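Local coordinates for anthranilate-CoA ligase (Stigmatella aurantiaca, PDB 4WV3), which is a ligase of the ANL superfamily, built from a large AMP-binding-enzyme domain and a smaller C-terminal domain, at residues R34-F38 with R39-N43; L55-R58 with F59-V63; E72-T75 with S76-I80; L146-N149 with D150-R153; G226-I229 with F230-V234. All coordinates share one frame; numbering follows the deposited sequence.

Contact 1 (R34-F38 with R39-N43); sequences REMTF and RQVSN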
loop_
_atom_site.group_PDB
_atom_site.type_symbol
_atom_site.label_atom_id
_atom_site.label_comp_id
_atom_site.label_asym_id
_atom_site.label_seq_id
_atom_site.Cartn_x
_atom_site.Cartn_y
_atom_site.Cartn_z
ATOM N N ARG A 34 -21.771 6.865 -7.089
ATOM C CA ARG A 34 -21.523 8.130 -7.769
ATOM C C ARG A 34 -20.500 8.018 -8.898
ATOM O O ARG A 34 -19.543 7.249 -8.813
ATOM C CB ARG A 34 -21.054 9.161 -6.738
ATOM C CG ARG A 34 -20.957 10.588 -7.237
ATOM C CD ARG A 34 -20.647 11.519 -6.077
ATOM N NE ARG A 34 -20.523 12.911 -6.495
ATOM C CZ ARG A 34 -20.338 13.925 -5.657
ATOM N NH1 ARG A 34 -20.256 13.701 -4.351
ATOM N NH2 ARG A 34 -20.234 15.162 -6.122
ATOM N N GLU A 35 -20.718 8.791 -9.956
ATOM C CA GLU A 35 -19.752 8.914 -11.039
ATOM C C GLU A 35 -19.481 10.389 -11.302
ATOM O O GLU A 35 -20.411 11.185 -11.423
ATOM C CB GLU A 35 -20.268 8.243 -12.312
ATOM C CG GLU A 35 -20.365 6.730 -12.228
ATOM C CD GLU A 35 -20.841 6.107 -13.526
ATOM O OE1 GLU A 35 -20.922 6.831 -14.542
ATOM O OE2 GLU A 35 -21.138 4.894 -13.529
ATOM N N MET A 36 -18.207 10.753 -11.387
ATOM C CA MET A 36 -17.837 12.148 -11.590
ATOM C C MET A 36 -16.910 12.333 -12.785
ATOM O O MET A 36 -16.084 11.471 -13.085
ATOM C CB MET A 36 -17.180 12.720 -10.331
ATOM C CG MET A 36 -18.020 12.591 -9.073
ATOM S SD MET A 36 -17.314 13.488 -7.676
ATOM C CE MET A 36 -17.514 15.179 -8.228
ATOM N N THR A 37 -17.058 13.465 -13.463
ATOM C CA THR A 37 -16.141 13.844 -14.526
ATOM C C THR A 37 -14.995 14.642 -13.921
ATOM O O THR A 37 -15.057 15.032 -12.756
ATOM C CB THR A 37 -16.840 14.698 -15.597
ATOM O OG1 THR A 37 -17.215 15.962 -15.035
ATOM C CG2 THR A 37 -18.081 13.989 -16.119
ATOM N N PHE A 38 -13.950 14.882 -14.707
ATOM C CA PHE A 38 -12.807 15.656 -14.233
ATOM C C PHE A 38 -13.211 17.075 -13.837
ATOM O O PHE A 38 -12.663 17.643 -12.892
ATOM C CB PHE A 38 -11.701 15.695 -15.290
ATOM C CG PHE A 38 -10.925 14.414 -15.407
ATOM C CD1 PHE A 38 -9.858 14.155 -14.563
ATOM C CD2 PHE A 38 -11.259 13.470 -16.366
ATOM C CE1 PHE A 38 -9.139 12.978 -14.669
ATOM C CE2 PHE A 38 -10.544 12.290 -16.477
ATOM C CZ PHE A 38 -9.483 12.045 -15.627
ATOM N N ARG A 39 -14.174 17.640 -14.561
ATOM C CA ARG A 39 -14.672 18.977 -14.258
ATOM C C ARG A 39 -15.425 18.990 -12.932
ATOM O O ARG A 39 -15.253 19.897 -12.119
ATOM C CB ARG A 39 -15.577 19.484 -15.385
ATOM C CG ARG A 39 -16.195 20.849 -15.122
ATOM C CD ARG A 39 -15.125 21.896 -14.862
ATOM N NE ARG A 39 -14.277 22.117 -16.028
ATOM C CZ ARG A 39 -13.138 22.801 -16.003
ATOM N NH1 ARG A 39 -12.703 23.325 -14.864
ATOM N NH2 ARG A 39 -12.428 22.956 -17.112
ATOM N N GLN A 40 -16.257 17.974 -12.722
ATOM C CA GLN A 40 -17.045 17.860 -11.499
ATOM C C GLN A 40 -16.161 17.650 -10.276
ATOM O O GLN A 40 -16.424 18.203 -9.208
ATOM C CB GLN A 40 -18.063 16.726 -11.622
ATOM C CG GLN A 40 -19.165 17.007 -12.630
ATOM C CD GLN A 40 -20.034 15.798 -12.902
ATOM O OE1 GLN A 40 -19.594 14.657 -12.767
ATOM N NE2 GLN A 40 -21.280 16.044 -13.287
ATOM N N VAL A 41 -15.115 16.844 -10.436
ATOM C CA VAL A 41 -14.152 16.619 -9.366
ATOM C C VAL A 41 -13.424 17.917 -9.035
ATOM O O VAL A 41 -13.239 18.255 -7.866
ATOM C CB VAL A 41 -13.122 15.536 -9.746
ATOM C CG1 VAL A 41 -12.022 15.454 -8.701
ATOM C CG2 VAL A 41 -13.806 14.190 -9.908
ATOM N N SER A 42 -13.025 18.646 -10.073
ATOM C CA SER A 42 -12.319 19.908 -9.893
ATOM C C SER A 42 -13.205 20.951 -9.220
ATOM O O SER A 42 -12.748 21.693 -8.351
ATOM C CB SER A 42 -11.811 20.438 -11.234
ATOM O OG SER A 42 -11.154 21.682 -11.067
ATOM N N ASN A 43 -14.470 21.002 -9.625
ATOM C CA ASN A 43 -15.421 21.940 -9.040
ATOM C C ASN A 43 -15.658 21.672 -7.559
ATOM O O ASN A 43 -15.646 22.591 -6.742
ATOM C CB ASN A 43 -16.752 21.902 -9.791
ATOM C CG ASN A 43 -16.649 22.467 -11.193
ATOM O OD1 ASN A 43 -15.772 23.281 -11.484
ATOM N ND2 ASN A 43 -17.549 22.040 -12.069
HETATM O O HOH W 1 -21.140 12.483 -14.187
#
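Arg39 starts the second segment with its CB 3.9 Å from Thr37 OG1. Its chain then bends at chi2 and chi3, and its outer part leads away from the strand to touch Leu20 and Pro21. Gln40 is tied to Thr37 twice. Its backbone N donates to Thr37 OG1 over 3.2 Å, nearly straight at 161°. In return, Gln40 OE1 accepts from Thr37 N at 2.9 Å, with the donor tilted out of the amide carbonyl plane. Gln40 CG lies anti to its own carbonyl carbon (chi1 -68°), and the chain runs extended from there, which carries the amide back to the end of the strand. This reciprocal pair is a capping box, with Thr37 as N-cap, where strand 35-37 gives way to helix 38-54; the axes of 35-37 and 39-43 stand at 88°. A water also donates to Gln40 OE1 and to Glu35 O, so it bridges the amide and the strand backbone. Met36 CE rests 3.4 Å from Gln40 O. At Val41 the backbone N donates to Thr37 O, the first regular helical bond. Val41 CG2 packs on Met36 CB at 3.7 Å, on a buried side that strand 27-30 and helix 14-17 complete with Leu29 and Leu16. Ser42 N follows with a bond to Phe38 O at 3.0 Å.

Contact 2 (L55-R58 with F59-V63); sequences LGVR and FGECV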
loop_
_atom_site.group_PDB
_atom_site.type_symbol
_atom_site.label_atom_id
_atom_site.label_comp_id
_atom_site.label_asym_id
_atom_site.label_seq_id
_atom_site.Cartn_x
_atom_site.Cartn_y
_atom_site.Cartn_z
ATOM N N LEU A 55 -13.168 27.629 7.493
ATOM C CA LEU A 55 -12.847 27.006 8.770
ATOM C C LEU A 55 -11.479 27.469 9.269
ATOM O O LEU A 55 -11.009 27.030 10.320
ATOM C CB LEU A 55 -12.888 25.481 8.653
ATOM C CG LEU A 55 -14.235 24.873 8.253
ATOM C CD1 LEU A 55 -14.175 23.353 8.279
ATOM C CD2 LEU A 55 -15.349 25.384 9.156
ATOM N N GLY A 56 -10.843 28.351 8.506
ATOM C CA GLY A 56 -9.586 28.952 8.912
ATOM C C GLY A 56 -8.348 28.142 8.573
ATOM O O GLY A 56 -7.261 28.425 9.080
ATOM N N VAL A 57 -8.506 27.137 7.719
ATOM C CA VAL A 57 -7.383 26.297 7.317
ATOM C C VAL A 57 -6.384 27.094 6.484
ATOM O O VAL A 57 -6.769 27.825 5.570
ATOM C CB VAL A 57 -7.854 25.062 6.523
ATOM C CG1 VAL A 57 -6.664 24.232 6.064
ATOM C CG2 VAL A 57 -8.797 24.219 7.367
ATOM N N ARG A 58 -5.103 26.960 6.811
ATOM C CA ARG A 58 -4.059 27.699 6.112
ATOM C C ARG A 58 -3.019 26.786 5.475
ATOM O O ARG A 58 -3.025 25.572 5.682
ATOM C CB ARG A 58 -3.365 28.673 7.066
ATOM C CG ARG A 58 -4.271 29.751 7.629
ATOM C CD ARG A 58 -3.488 30.689 8.527
ATOM N NE ARG A 58 -4.328 31.738 9.095
ATOM C CZ ARG A 58 -3.888 32.675 9.926
ATOM N NH1 ARG A 58 -2.613 32.695 10.290
ATOM N NH2 ARG A 58 -4.723 33.594 10.395
ATOM N N PHE A 59 -2.130 27.396 4.698
ATOM C CA PHE A 59 -1.008 26.704 4.077
ATOM C C PHE A 59 -0.143 26.038 5.143
ATOM O O PHE A 59 0.255 26.676 6.118
ATOM C CB PHE A 59 -0.171 27.712 3.284
ATOM C CG PHE A 59 0.895 27.089 2.425
ATOM C CD1 PHE A 59 0.692 26.920 1.066
ATOM C CD2 PHE A 59 2.108 26.694 2.970
ATOM C CE1 PHE A 59 1.669 26.357 0.269
ATOM C CE2 PHE A 59 3.088 26.127 2.179
ATOM C CZ PHE A 59 2.869 25.960 0.826
ATOM N N GLY A 60 0.145 24.755 4.954
ATOM C CA GLY A 60 1.034 24.036 5.850
ATOM C C GLY A 60 0.343 23.380 7.029
ATOM O O GLY A 60 0.999 22.769 7.874
ATOM N N GLU A 61 -0.978 23.505 7.094
ATOM C CA GLU A 61 -1.747 22.890 8.172
ATOM C C GLU A 61 -2.291 21.524 7.769
ATOM O O GLU A 61 -2.649 21.302 6.612
ATOM C CB GLU A 61 -2.891 23.804 8.614
ATOM C CG GLU A 61 -2.438 25.054 9.348
ATOM C CD GLU A 61 -3.600 25.926 9.777
ATOM O OE1 GLU A 61 -4.727 25.703 9.285
ATOM O OE2 GLU A 61 -3.388 26.833 10.609
ATOM N N CYS A 62 -2.351 20.612 8.734
ATOM C CA CYS A 62 -2.826 19.258 8.482
ATOM C C CYS A 62 -4.343 19.161 8.572
ATOM O O CYS A 62 -4.951 19.651 9.523
ATOM C CB CYS A 62 -2.188 18.273 9.463
ATOM S SG CYS A 62 -0.415 18.043 9.238
ATOM N N VAL A 63 -4.948 18.527 7.573
ATOM C CA VAL A 63 -6.384 18.279 7.581
ATOM C C VAL A 63 -6.648 16.779 7.615
ATOM O O VAL A 63 -6.120 16.028 6.795
ATOM C CB VAL A 63 -7.076 18.891 6.349
ATOM C CG1 VAL A 63 -8.578 18.660 6.417
ATOM C CG2 VAL A 63 -6.767 20.376 6.252
#
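Glu61 folds back over Arg58 across a type II beta turn, Arg58 to Glu61, that leads from helix 38-54 into strand 62-66. Gly56, with its positive phi, ends that helix in a Schellman motif. Gly60 takes the third place of the turn, also with a positive phi (89°). The turn is closed by Glu61 N, which donates to Arg58 O at 3.2 Å from above the carbonyl plane. The Glu61 side chain starts at the same oxygen, with CB 3.4 Å from Arg58 O. CG stays near this carbonyl, at 3.7 Å from Arg58 O. With CG beside its own backbone N (chi1 -70°) and the chain extended beyond, the carboxylate comes alongside the start of Arg58. Glu61 CD meets Arg58 CB at 3.9 Å. At the tip, OE1 accepts from Arg58 N over 2.8 Å, and the N-H meets it from well above the carboxylate plane. The same OE1 lies 3.4 Å from Val57 CA. OE2 faces Arg58 CB at longer range, while the extended arginine chain leads away and its guanidinium makes no salt bridge with this acid. On the buried side, Val57 and Val63 cross at about a right angle, with Val57 CG1 3.9 Å from Val63 CG2.

Contact 3 (E72-T75 with S76-I80); sequences EWVT and SFFGI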
loop_
_atom_site.group_PDB
_atom_site.type_symbol
_atom_site.label_atom_id
_atom_site.label_comp_id
_atom_site.label_asym_id
_atom_site.label_seq_id
_atom_site.Cartn_x
_atom_site.Cartn_y
_atom_site.Cartn_z
ATOM N N GLU A 72 -16.015 11.479 -2.264
ATOM C CA GLU A 72 -15.781 12.487 -1.236
ATOM C C GLU A 72 -14.349 12.446 -0.712
ATOM O O GLU A 72 -13.820 13.461 -0.267
ATOM C CB GLU A 72 -16.769 12.327 -0.076
ATOM C CG GLU A 72 -18.200 12.718 -0.408
ATOM C CD GLU A 72 -18.933 11.657 -1.203
ATOM O OE1 GLU A 72 -18.431 10.514 -1.277
ATOM O OE2 GLU A 72 -20.011 11.964 -1.754
ATOM N N TRP A 73 -13.732 11.270 -0.761
ATOM C CA TRP A 73 -12.339 11.128 -0.357
ATOM C C TRP A 73 -11.447 11.908 -1.315
ATOM O O TRP A 73 -10.585 12.680 -0.893
ATOM C CB TRP A 73 -11.926 9.653 -0.350
ATOM C CG TRP A 73 -10.704 9.363 0.478
ATOM C CD1 TRP A 73 -10.677 8.796 1.719
ATOM C CD2 TRP A 73 -9.337 9.623 0.128
ATOM N NE1 TRP A 73 -9.382 8.686 2.162
ATOM C CE2 TRP A 73 -8.540 9.187 1.205
ATOM C CE3 TRP A 73 -8.710 10.181 -0.991
ATOM C CZ2 TRP A 73 -7.151 9.293 1.197
ATOM C CZ3 TRP A 73 -7.331 10.284 -0.997
ATOM C CH2 TRP A 73 -6.567 9.842 0.089
ATOM N N VAL A 74 -11.666 11.703 -2.610
ATOM C CA VAL A 74 -10.840 12.321 -3.641
ATOM C C VAL A 74 -10.981 13.841 -3.673
ATOM O O VAL A 74 -9.984 14.562 -3.696
ATOM C CB VAL A 74 -11.162 11.753 -5.036
ATOM C CG1 VAL A 74 -10.348 12.471 -6.093
ATOM C CG2 VAL A 74 -10.890 10.259 -5.075
ATOM N N THR A 75 -12.220 14.323 -3.677
ATOM C CA THR A 75 -12.474 15.758 -3.732
ATOM C C THR A 75 -11.942 16.474 -2.492
ATOM O O THR A 75 -11.482 17.613 -2.574
ATOM C CB THR A 75 -13.973 16.070 -3.916
ATOM O OG1 THR A 75 -14.730 15.428 -2.882
ATOM C CG2 THR A 75 -14.456 15.577 -5.272
ATOM N N SER A 76 -12.002 15.800 -1.347
ATOM C CA SER A 76 -11.441 16.351 -0.119
ATOM C C SER A 76 -9.925 16.434 -0.235
ATOM O O SER A 76 -9.323 17.443 0.126
ATOM C CB SER A 76 -11.828 15.500 1.090
ATOM O OG SER A 76 -13.228 15.532 1.312
ATOM N N PHE A 77 -9.320 15.368 -0.750
ATOM C CA PHE A 77 -7.870 15.294 -0.899
ATOM C C PHE A 77 -7.322 16.429 -1.760
ATOM O O PHE A 77 -6.411 17.146 -1.348
ATOM C CB PHE A 77 -7.460 13.942 -1.488
ATOM C CG PHE A 77 -5.974 13.775 -1.644
ATOM C CD1 PHE A 77 -5.196 13.351 -0.579
ATOM C CD2 PHE A 77 -5.355 14.039 -2.856
ATOM C CE1 PHE A 77 -3.829 13.195 -0.717
ATOM C CE2 PHE A 77 -3.989 13.886 -3.001
ATOM C CZ PHE A 77 -3.224 13.463 -1.931
ATOM N N PHE A 78 -7.879 16.589 -2.955
ATOM C CA PHE A 78 -7.413 17.628 -3.866
ATOM C C PHE A 78 -7.848 19.022 -3.426
ATOM O O PHE A 78 -7.237 20.018 -3.809
ATOM C CB PHE A 78 -7.854 17.337 -5.300
ATOM C CG PHE A 78 -7.000 16.316 -5.994
ATOM C CD1 PHE A 78 -5.750 16.660 -6.480
ATOM C CD2 PHE A 78 -7.440 15.013 -6.153
ATOM C CE1 PHE A 78 -4.955 15.725 -7.115
ATOM C CE2 PHE A 78 -6.650 14.073 -6.789
ATOM C CZ PHE A 78 -5.406 14.430 -7.270
ATOM N N GLY A 79 -8.897 19.089 -2.615
ATOM C CA GLY A 79 -9.317 20.347 -2.030
ATOM C C GLY A 79 -8.297 20.829 -1.014
ATOM O O GLY A 79 -7.992 22.019 -0.939
ATOM N N ILE A 80 -7.769 19.890 -0.234
ATOM C CA ILE A 80 -6.757 20.188 0.772
ATOM C C ILE A 80 -5.420 20.550 0.127
ATOM O O ILE A 80 -4.787 21.538 0.500
ATOM C CB ILE A 80 -6.542 18.986 1.712
ATOM C CG1 ILE A 80 -7.816 18.689 2.505
ATOM C CG2 ILE A 80 -5.384 19.245 2.661
ATOM C CD1 ILE A 80 -7.849 17.296 3.093
#
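Glu72 O is gripped by two donors of one residue, the backbone N and the hydroxyl of Ser76. Ser76 OG donates over 2.7 Å and comes in close to the carbonyl direction. Ser76 N is 3.2 Å away from the same oxygen and approaches from above the carbonyl plane. A chi1 of -65° sets OG beside the backbone N of Ser76, facing back along the helix. One residue on, Trp73 and Phe77 lie side by side and point the same way. Their planes are only 14° from parallel but slid apart, and the ring centroids are 5.5 Å from each other. Overlap is therefore slight, and the closer meeting is Trp73 CZ3 with Phe77 CB at 3.7 Å. Val74 and Phe78 also run alongside each other, with Val74 CG1 in the plane of the Phe78 ring at its edge, 3.9 Å from CD2. These residues form successive turns of helix 71-83, the crossover helix between parallel strands 62-66 and 86-89. The Glu72 carboxylate forms a salt bridge with Arg34, and Thr75 OG1 bonds to Ala71 O and Glu44. Glu72 O takes two hydrogen bonds, and the one from OG gives the buried Ser76 hydroxyl an acceptor one turn earlier in its own helix.

Contact 4 (L146-N149 with D150-R153); sequences LSFN and DWIR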
loop_
_atom_site.group_PDB
_atom_site.type_symbol
_atom_site.label_atom_id
_atom_site.label_comp_id
_atom_site.label_asym_id
_atom_site.label_seq_id
_atom_site.Cartn_x
_atom_site.Cartn_y
_atom_site.Cartn_z
ATOM N N LEU A 146 -21.047 19.631 10.883
ATOM C CA LEU A 146 -21.184 20.079 9.508
ATOM C C LEU A 146 -21.281 18.865 8.594
ATOM O O LEU A 146 -20.398 18.008 8.596
ATOM C CB LEU A 146 -19.985 20.934 9.099
ATOM C CG LEU A 146 -19.779 22.260 9.832
ATOM C CD1 LEU A 146 -18.527 22.953 9.323
ATOM C CD2 LEU A 146 -20.997 23.156 9.669
ATOM N N SER A 147 -22.362 18.789 7.826
ATOM C CA SER A 147 -22.510 17.729 6.838
ATOM C C SER A 147 -21.787 18.146 5.564
ATOM O O SER A 147 -21.797 19.320 5.201
ATOM C CB SER A 147 -23.987 17.459 6.553
ATOM O OG SER A 147 -24.141 16.322 5.723
ATOM N N PHE A 148 -21.165 17.179 4.896
ATOM C CA PHE A 148 -20.305 17.451 3.743
ATOM C C PHE A 148 -20.982 18.266 2.640
ATOM O O PHE A 148 -20.458 19.299 2.219
ATOM C CB PHE A 148 -19.753 16.143 3.170
ATOM C CG PHE A 148 -18.728 16.340 2.089
ATOM C CD1 PHE A 148 -17.404 16.592 2.410
ATOM C CD2 PHE A 148 -19.087 16.269 0.753
ATOM C CE1 PHE A 148 -16.458 16.773 1.420
ATOM C CE2 PHE A 148 -18.146 16.449 -0.243
ATOM C CZ PHE A 148 -16.829 16.702 0.092
ATOM N N ASN A 149 -22.140 17.804 2.178
ATOM C CA ASN A 149 -22.860 18.478 1.098
ATOM C C ASN A 149 -23.294 19.901 1.445
ATOM O O ASN A 149 -23.172 20.810 0.622
ATOM C CB ASN A 149 -24.066 17.652 0.647
ATOM C CG ASN A 149 -23.669 16.453 -0.192
ATOM O OD1 ASN A 149 -22.605 16.439 -0.810
ATOM N ND2 ASN A 149 -24.527 15.441 -0.222
ATOM N N ASP A 150 -23.799 20.089 2.660
ATOM C CA ASP A 150 -24.231 21.407 3.115
ATOM C C ASP A 150 -23.032 22.325 3.318
ATOM O O ASP A 150 -23.148 23.549 3.252
ATOM C CB ASP A 150 -25.021 21.290 4.419
ATOM C CG ASP A 150 -26.238 20.394 4.287
ATOM O OD1 ASP A 150 -26.825 20.345 3.185
ATOM O OD2 ASP A 150 -26.606 19.739 5.285
ATOM N N TRP A 151 -21.878 21.715 3.559
ATOM C CA TRP A 151 -20.649 22.442 3.852
ATOM C C TRP A 151 -20.019 23.032 2.592
ATOM O O TRP A 151 -19.429 24.112 2.633
ATOM C CB TRP A 151 -19.669 21.505 4.562
ATOM C CG TRP A 151 -18.341 22.098 4.895
ATOM C CD1 TRP A 151 -18.103 23.238 5.605
ATOM C CD2 TRP A 151 -17.059 21.553 4.566
ATOM N NE1 TRP A 151 -16.749 23.448 5.720
ATOM C CE2 TRP A 151 -16.087 22.423 5.093
ATOM C CE3 TRP A 151 -16.639 20.416 3.868
ATOM C CZ2 TRP A 151 -14.721 22.196 4.943
ATOM C CZ3 TRP A 151 -15.283 20.190 3.722
ATOM C CH2 TRP A 151 -14.341 21.076 4.256
ATOM N N ILE A 152 -20.155 22.326 1.474
ATOM C CA ILE A 152 -19.548 22.758 0.219
ATOM C C ILE A 152 -20.541 23.469 -0.696
ATOM O O ILE A 152 -20.154 24.047 -1.712
ATOM C CB ILE A 152 -18.946 21.568 -0.555
ATOM C CG1 ILE A 152 -20.054 20.618 -1.016
ATOM C CG2 ILE A 152 -17.922 20.836 0.299
ATOM C CD1 ILE A 152 -19.565 19.481 -1.885
ATOM N N ARG A 153 -21.818 23.424 -0.330
ATOM C CA ARG A 153 -22.879 23.987 -1.167
ATOM C C ARG A 153 -22.759 25.490 -1.471
ATOM O O ARG A 153 -22.809 25.882 -2.638
ATOM C CB ARG A 153 -24.267 23.648 -0.603
ATOM C CG ARG A 153 -25.413 24.277 -1.374
ATOM C CD ARG A 153 -26.755 23.696 -0.962
ATOM N NE ARG A 153 -26.854 22.273 -1.271
ATOM C CZ ARG A 153 -26.852 21.306 -0.360
ATOM N NH1 ARG A 153 -26.767 21.608 0.928
ATOM N NH2 ARG A 153 -26.944 20.037 -0.735
#
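The Phe148 ring carries Ile152 CG2 over one face, toward the rim. The other branch of Ile152 reaches the ring too, with CD1 3.7 Å from Phe148 CE2. Ile152 CG1 stands between its backbone N and carbonyl carbon (chi1 66°), which swings CD1 to the ring. The Trp151 indole has Phe148 CD1 at its edge, 4.2 Å from CE3. Leu146 CD1 touches the pyrrole side at Trp151 CD1, 3.8 Å off, and the two side chains cross at about a right angle. The guanidinium of Arg153 lies with one face over Asn149 O. It holds the Asp150 carboxylate at its edge, and the salt bridge Arg153 NH1 to Asp150 OD1 measures 2.6 Å on the anti lone pair. Among the backbone bonds, Ile152 N to Phe148 O is sound at 3.1 Å. Trp151 N makes only weak ones, to Ser147 O and Phe148 O. Short helix 148-152 follows directly on edge strand 146-147, with Phe148 facing helix 71-83 and Trp151 set against helix 38-54 and strand 133-137.

Contact 5 (G226-I229 with F230-V234); sequences GNLI and FPWYV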
loop_
_atom_site.group_PDB
_atom_site.type_symbol
_atom_site.label_atom_id
_atom_site.label_comp_id
_atom_site.label_asym_id
_atom_site.label_seq_id
_atom_site.Cartn_x
_atom_site.Cartn_y
_atom_site.Cartn_z
ATOM N N GLY A 226 -1.462 4.297 -7.474
ATOM C CA GLY A 226 -1.959 3.395 -8.497
ATOM C C GLY A 226 -3.402 3.585 -8.924
ATOM O O GLY A 226 -3.746 3.323 -10.075
ATOM N N ASN A 227 -4.251 4.045 -8.008
ATOM C CA ASN A 227 -5.682 4.139 -8.286
ATOM C C ASN A 227 -6.222 5.568 -8.260
ATOM O O ASN A 227 -7.426 5.778 -8.123
ATOM C CB ASN A 227 -6.467 3.266 -7.302
ATOM C CG ASN A 227 -7.827 2.847 -7.841
ATOM O OD1 ASN A 227 -8.067 2.871 -9.048
ATOM N ND2 ASN A 227 -8.723 2.454 -6.942
ATOM N N LEU A 228 -5.335 6.546 -8.406
ATOM C CA LEU A 228 -5.753 7.943 -8.407
ATOM C C LEU A 228 -4.714 8.861 -9.043
ATOM O O LEU A 228 -4.939 9.422 -10.116
ATOM C CB LEU A 228 -6.060 8.410 -6.981
ATOM C CG LEU A 228 -7.260 9.344 -6.817
ATOM C CD1 LEU A 228 -7.291 9.938 -5.417
ATOM C CD2 LEU A 228 -7.234 10.443 -7.869
ATOM N N ILE A 229 -3.579 9.014 -8.371
ATOM C CA ILE A 229 -2.528 9.915 -8.827
ATOM C C ILE A 229 -1.955 9.499 -10.178
ATOM O O ILE A 229 -1.815 10.324 -11.082
ATOM C CB ILE A 229 -1.386 10.008 -7.798
ATOM C CG1 ILE A 229 -1.937 10.405 -6.427
ATOM C CG2 ILE A 229 -0.326 10.996 -8.261
ATOM C CD1 ILE A 229 -2.691 11.719 -6.431
ATOM N N PHE A 230 -1.636 8.217 -10.313
ATOM C CA PHE A 230 -1.037 7.707 -11.546
ATOM C C PHE A 230 -1.985 7.739 -12.760
ATOM O O PHE A 230 -1.597 8.230 -13.820
ATOM C CB PHE A 230 -0.439 6.301 -11.355
ATOM C CG PHE A 230 0.632 6.217 -10.293
ATOM C CD1 PHE A 230 1.129 7.357 -9.677
ATOM C CD2 PHE A 230 1.148 4.988 -9.916
ATOM C CE1 PHE A 230 2.110 7.272 -8.707
ATOM C CE2 PHE A 230 2.131 4.896 -8.947
ATOM C CZ PHE A 230 2.612 6.041 -8.341
ATOM N N PRO A 231 -3.223 7.218 -12.620
ATOM C CA PRO A 231 -4.095 7.244 -13.802
ATOM C C PRO A 231 -4.526 8.653 -14.213
ATOM O O PRO A 231 -4.624 8.927 -15.407
ATOM C CB PRO A 231 -5.316 6.431 -13.357
ATOM C CG PRO A 231 -5.317 6.529 -11.874
ATOM C CD PRO A 231 -3.871 6.527 -11.489
ATOM N N TRP A 232 -4.779 9.526 -13.244
ATOM C CA TRP A 232 -5.208 10.888 -13.551
ATOM C C TRP A 232 -4.073 11.718 -14.144
ATOM O O TRP A 232 -4.309 12.728 -14.807
ATOM C CB TRP A 232 -5.789 11.575 -12.313
ATOM C CG TRP A 232 -7.180 11.123 -11.980
ATOM C CD1 TRP A 232 -7.830 10.035 -12.487
ATOM C CD2 TRP A 232 -8.099 11.755 -11.081
ATOM N NE1 TRP A 232 -9.092 9.946 -11.952
ATOM C CE2 TRP A 232 -9.283 10.991 -11.088
ATOM C CE3 TRP A 232 -8.035 12.892 -10.268
ATOM C CZ2 TRP A 232 -10.391 11.324 -10.313
ATOM C CZ3 TRP A 232 -9.138 13.221 -9.501
ATOM C CH2 TRP A 232 -10.300 12.441 -9.531
ATOM N N TYR A 233 -2.843 11.281 -13.902
ATOM C CA TYR A 233 -1.667 11.948 -14.448
ATOM C C TYR A 233 -1.622 11.815 -15.969
ATOM O O TYR A 233 -1.061 12.667 -16.659
ATOM C CB TYR A 233 -0.396 11.374 -13.819
ATOM C CG TYR A 233 0.890 11.979 -14.336
ATOM C CD1 TYR A 233 1.281 13.256 -13.959
ATOM C CD2 TYR A 233 1.722 11.264 -15.188
ATOM C CE1 TYR A 233 2.460 13.809 -14.425
ATOM C CE2 TYR A 233 2.901 11.808 -15.658
ATOM C CZ TYR A 233 3.265 13.080 -15.274
ATOM O OH TYR A 233 4.440 13.622 -15.743
ATOM N N VAL A 234 -2.223 10.747 -16.488
ATOM C CA VAL A 234 -2.247 10.506 -17.927
ATOM C C VAL A 234 -3.651 10.628 -18.517
ATOM O O VAL A 234 -3.843 10.449 -19.720
ATOM C CB VAL A 234 -1.670 9.121 -18.285
ATOM C CG1 VAL A 234 -0.229 9.014 -17.819
ATOM C CG2 VAL A 234 -2.517 8.017 -17.678
#
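Leu228 and Trp232 make the tight part of this contact. Leu228 CD2 sits over the face of the indole, 3.5 Å from the centroid of its six-membered ring and 13° off the normal, a CH-pi contact. Trp232 CG stands opposite its own carbonyl carbon (chi1 -77°), which brings the indole face to Leu228 CD2. The backbone adds a bond from Trp232 N to Leu228 O at 3.1 Å. The Pro231 ring fits as a knob among Gly226, Asn227, Leu228 and Ile229, with CG 3.4 Å from Leu228 O. Phe230 lays one face of its ring on the backbone at Gly226 N, 3.6 Å from CD2. Toward the partly exposed end the grip is weaker. Tyr233 N makes only a weak bond to Ile229 O, and the Tyr233 ring leads away to bond through OH with Gln197. The side chain of Phe230 is about 7 Å from the bound 5'-O-[(S)-[(2-aminobenzoyl)oxy](hydroxy)phosphoryl]adenosine. A pi-type turn at 226-229, then a kink at Pro231, which offers no N-H, mark the helix of the beta-alpha-beta unit 211-214, 221-234, 237-239.

Overall arrangement
From the N terminus the five contacts follow in series; none nests in or crosses another. Contact 1 turns edge strand 35-37 of the nine-stranded mixed sheet into helix 38-54. Contact 2 leaves that helix and enters strand 62-66 of the five-stranded parallel sheet. Contact 3 lies on the next helix, 71-83, and touches all four others, contact 2 through Val63 on Ile80. Contact 4 joins edge strand 146-147 of the parallel sheet to helix 148-152 and meets contact 2 through Leu55. Contact 5 lies on helix 221-234, which links strands 211-214 and 237-239 of the mixed sheet. Its Trp232 packs on Phe38 and Val41 of contact 1 and on Val74 of contact 3. Helix 71-83 thus ties the two sheets together.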